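Local coordinates for beta-lactamase (Serratia marcescens, PDB 5GWA), which probably hydrolyses beta-lactam antibiotics to substituted beta-amino acids as a class A extended-spectrum beta-lactamase, here bound to the inhibitor avibactam, at residues Ile246-Ser251 against Lys262-Ile267. Residues are numbered along the deposited sequence; the frame is centred on the assembly and turned at random.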
ATOM      1  N   ILE A 246       7.166  20.111 -16.373  1.00 10.78           N
ATOM      2  CA  ILE A 246       6.862  20.766 -15.117  1.00 11.12           C
ATOM      3  C   ILE A 246       7.093  19.773 -13.972  1.00 12.09           C
ATOM      4  O   ILE A 246       6.795  18.592 -14.077  1.00 11.01           O
ATOM      5  CB  ILE A 246       5.427  21.335 -15.100  1.00 12.45           C
ATOM      6  CG1 ILE A 246       5.075  21.999 -13.774  1.00 13.69           C
ATOM      7  CG2 ILE A 246       4.409  20.269 -15.462  1.00 14.27           C
ATOM      8  CD1 ILE A 246       3.879  22.915 -13.868  1.00 13.46           C
ATOM      9  N   ALA A 247       7.632  20.280 -12.869  1.00 10.21           N
ATOM     10  CA  ALA A 247       7.771  19.498 -11.659  1.00 10.30           C
ATOM     11  C   ALA A 247       7.347  20.299 -10.455  1.00 11.68           C
ATOM     12  O   ALA A 247       7.781  21.452 -10.297  1.00 11.45           O
ATOM     13  CB  ALA A 247       9.196  19.048 -11.511  1.00  9.63           C
ATOM     14  N   VAL A 248       6.438  19.755  -9.649  1.00  9.55           N
ATOM     15  CA  VAL A 248       6.019  20.431  -8.433  1.00 11.06           C
ATOM     16  C   VAL A 248       6.195  19.500  -7.250  1.00 10.04           C
ATOM     17  O   VAL A 248       5.724  18.359  -7.266  1.00  9.73           O
ATOM     18  CB  VAL A 248       4.558  20.942  -8.488  1.00 10.69           C
ATOM     19  CG1 VAL A 248       4.187  21.675  -7.209  1.00 12.45           C
ATOM     20  CG2 VAL A 248       4.341  21.836  -9.708  1.00 12.17           C
ATOM     21  N   TYR A 249       6.886  19.981  -6.208  1.00  9.92           N
ATOM     22  CA  TYR A 249       7.108  19.223  -4.985  1.00 10.23           C
ATOM     23  C   TYR A 249       6.523  19.995  -3.813  1.00  9.75           C
ATOM     24  O   TYR A 249       6.998  21.071  -3.485  1.00 10.13           O
ATOM     25  CB  TYR A 249       8.614  19.028  -4.720  1.00 10.78           C
ATOM     26  CG  TYR A 249       9.298  18.306  -5.828  1.00  9.62           C
ATOM     27  CD1 TYR A 249       9.767  18.980  -6.940  1.00  9.73           C
ATOM     28  CD2 TYR A 249       9.495  16.930  -5.765  1.00  9.46           C
ATOM     29  CE1 TYR A 249      10.410  18.307  -7.960  1.00  9.45           C
ATOM     30  CE2 TYR A 249      10.017  16.236  -6.836  1.00  8.85           C
ATOM     31  CZ  TYR A 249      10.449  16.920  -7.917  1.00  9.89           C
ATOM     32  OH  TYR A 249      11.016  16.185  -8.912  1.00  9.93           O
ATOM     33  N   VAL A 250       5.393  19.539  -3.263  1.00 10.25           N
ATOM     34  CA  VAL A 250       4.852  20.138  -2.043  1.00 10.97           C
ATOM     35  C   VAL A 250       5.420  19.388  -0.856  1.00 10.89           C
ATOM     36  O   VAL A 250       5.103  18.211  -0.634  1.00 11.16           O
ATOM     37  CB  VAL A 250       3.301  20.064  -2.036  1.00 12.31           C
ATOM     38  CG1 VAL A 250       2.752  20.696  -0.766  1.00 12.20           C
ATOM     39  CG2 VAL A 250       2.710  20.699  -3.277  1.00 12.74           C
ATOM     40  N   SER A 251       6.364  20.017  -0.134  1.00 11.90           N
ATOM     41  CA  SER A 251       7.109  19.296   0.880  1.00 11.19           C
ATOM     42  C   SER A 251       6.868  19.825   2.283  1.00 11.72           C
ATOM     43  O   SER A 251       6.480  20.963   2.447  1.00 12.37           O
ATOM     44  CB  SER A 251       8.614  19.252   0.549  1.00 11.02           C
ATOM     45  OG  SER A 251       9.235  20.509   0.784  1.00 14.14           O
ATOM     46  N   LYS A 262      -4.244  20.301  -4.521  1.00 13.18           N
ATOM     47  CA  LYS A 262      -4.722  21.505  -5.126  1.00 14.26           C
ATOM     48  C   LYS A 262      -3.616  22.505  -5.412  1.00 12.35           C
ATOM     49  O   LYS A 262      -3.624  23.150  -6.451  1.00 12.31           O
ATOM     50  CB  LYS A 262      -5.784  22.124  -4.205  1.00 15.99           C
ATOM     51  CG  LYS A 262      -6.421  23.390  -4.726  1.00 20.72           C
ATOM     52  CD  LYS A 262      -7.364  23.112  -5.879  1.00 22.04           C
ATOM     53  CE  LYS A 262      -8.763  22.764  -5.391  1.00 30.21           C
ATOM     54  NZ  LYS A 262      -9.642  22.277  -6.496  1.00 31.07           N
ATOM     55  N   ILE A 263      -2.585  22.536  -4.557  1.00 12.89           N
ATOM     56  CA  ILE A 263      -1.432  23.394  -4.831  1.00 11.91           C
ATOM     57  C   ILE A 263      -0.791  23.037  -6.162  1.00 11.97           C
ATOM     58  O   ILE A 263      -0.510  23.906  -6.995  1.00 11.25           O
ATOM     59  CB  ILE A 263      -0.390  23.322  -3.712  1.00 11.83           C
ATOM     60  CG1 ILE A 263      -0.888  24.086  -2.465  1.00 11.79           C
ATOM     61  CG2 ILE A 263       0.933  23.934  -4.149  1.00 12.06           C
ATOM     62  CD1 ILE A 263      -0.148  23.765  -1.205  1.00 13.29           C
ATOM     63  N   ILE A 264      -0.620  21.738  -6.396  1.00 11.66           N
ATOM     64  CA  ILE A 264      -0.046  21.298  -7.672  1.00 10.25           C
ATOM     65  C   ILE A 264      -0.940  21.668  -8.844  1.00 10.22           C
ATOM     66  O   ILE A 264      -0.471  22.204  -9.863  1.00 11.18           O
ATOM     67  CB  ILE A 264       0.211  19.770  -7.683  1.00  9.83           C
ATOM     68  CG1 ILE A 264       1.120  19.378  -6.503  1.00  9.35           C
ATOM     69  CG2 ILE A 264       0.841  19.342  -9.012  1.00 10.25           C
ATOM     70  CD1 ILE A 264       1.303  17.894  -6.296  1.00  9.17           C
ATOM     71  N   ALA A 265      -2.238  21.423  -8.677  1.00 11.84           N
ATOM     72  CA  ALA A 265      -3.213  21.612  -9.749  1.00 11.85           C
ATOM     73  C   ALA A 265      -3.308  23.098 -10.132  1.00 11.92           C
ATOM     74  O   ALA A 265      -3.321  23.459 -11.300  1.00 12.61           O
ATOM     75  CB  ALA A 265      -4.577  21.067  -9.317  1.00 12.91           C
ATOM     76  N   GLU A 266      -3.311  23.957  -9.108  1.00 13.70           N
ATOM     77  CA  GLU A 266      -3.456  25.386  -9.316  1.00 15.53           C
ATOM     78  C   GLU A 266      -2.194  25.993  -9.912  1.00 12.61           C
ATOM     79  O   GLU A 266      -2.279  26.765 -10.858  1.00 15.03           O
ATOM     80  CB  GLU A 266      -3.799  26.099  -8.026  1.00 14.59           C
ATOM     81  CG  GLU A 266      -5.199  25.797  -7.523  1.00 15.57           C
ATOM     82  CD  GLU A 266      -6.282  26.614  -8.211  1.00 20.29           C
ATOM     83  OE1 GLU A 266      -6.044  27.216  -9.281  1.00 20.57           O
ATOM     84  OE2 GLU A 266      -7.406  26.623  -7.660  1.00 22.02           O
ATOM     85  N   ILE A 267      -1.026  25.554  -9.451  1.00 15.07           N
ATOM     86  CA  ILE A 267       0.237  26.039 -10.023  1.00 13.08           C
ATOM     87  C   ILE A 267       0.330  25.616 -11.493  1.00 13.66           C
ATOM     88  O   ILE A 267       0.664  26.393 -12.382  1.00 13.57           O
ATOM     89  CB  ILE A 267       1.473  25.584  -9.208  1.00 13.75           C
ATOM     90  CG1 ILE A 267       1.526  26.348  -7.892  1.00 13.54           C
ATOM     91  CG2 ILE A 267       2.760  25.808  -9.988  1.00 14.14           C
ATOM     92  CD1 ILE A 267       2.531  25.823  -6.908  1.00 13.64           C
TER
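A chi1 near 180° sets CG1 anti to the backbone N in Val248 and Val250; in Val248 this branch meets Ile264, whereas in Val250 the touching methyl is CG2, anti to the carbonyl carbon. Ile264 turns CG1 anti to its own carbonyl carbon (chi1 -56°), which lets its gamma methylene reach both valines. Val250 CG2 lies 3.8 Å from Ile264 CG1 and equally 3.8 Å from Ile263 CG2. Val248 and Ile264 run past each other in opposite senses, with Val248 CG1 3.9 Å from Ile264 CG1. One helical turn after Ile263, Ile267 CG2 meets Val248 CG2 at a looser 4.3 Å. The axes of the two short segments approach to 8.8 Å and run roughly antiparallel, at 150°, as the C-terminal helix folds back over the central strand of the five-stranded antiparallel sheet. Beta-branched valines suit an extended strand, and the isoleucines meet them gamma carbon against gamma carbon, their bulk filling the space between helix and sheet. Alternation sends Tyr249 to the opposite face, its OH hydrogen-bonded to Thr167 OG1. On strand 21-28, Val22 touches Ile263 and Val248, and Val24 touches Ile267, continuing the apolar layer. Between the segments every contact is apolar and buried, consistent with cohesion from dispersion and the hydrophobic effect, without directional bonds.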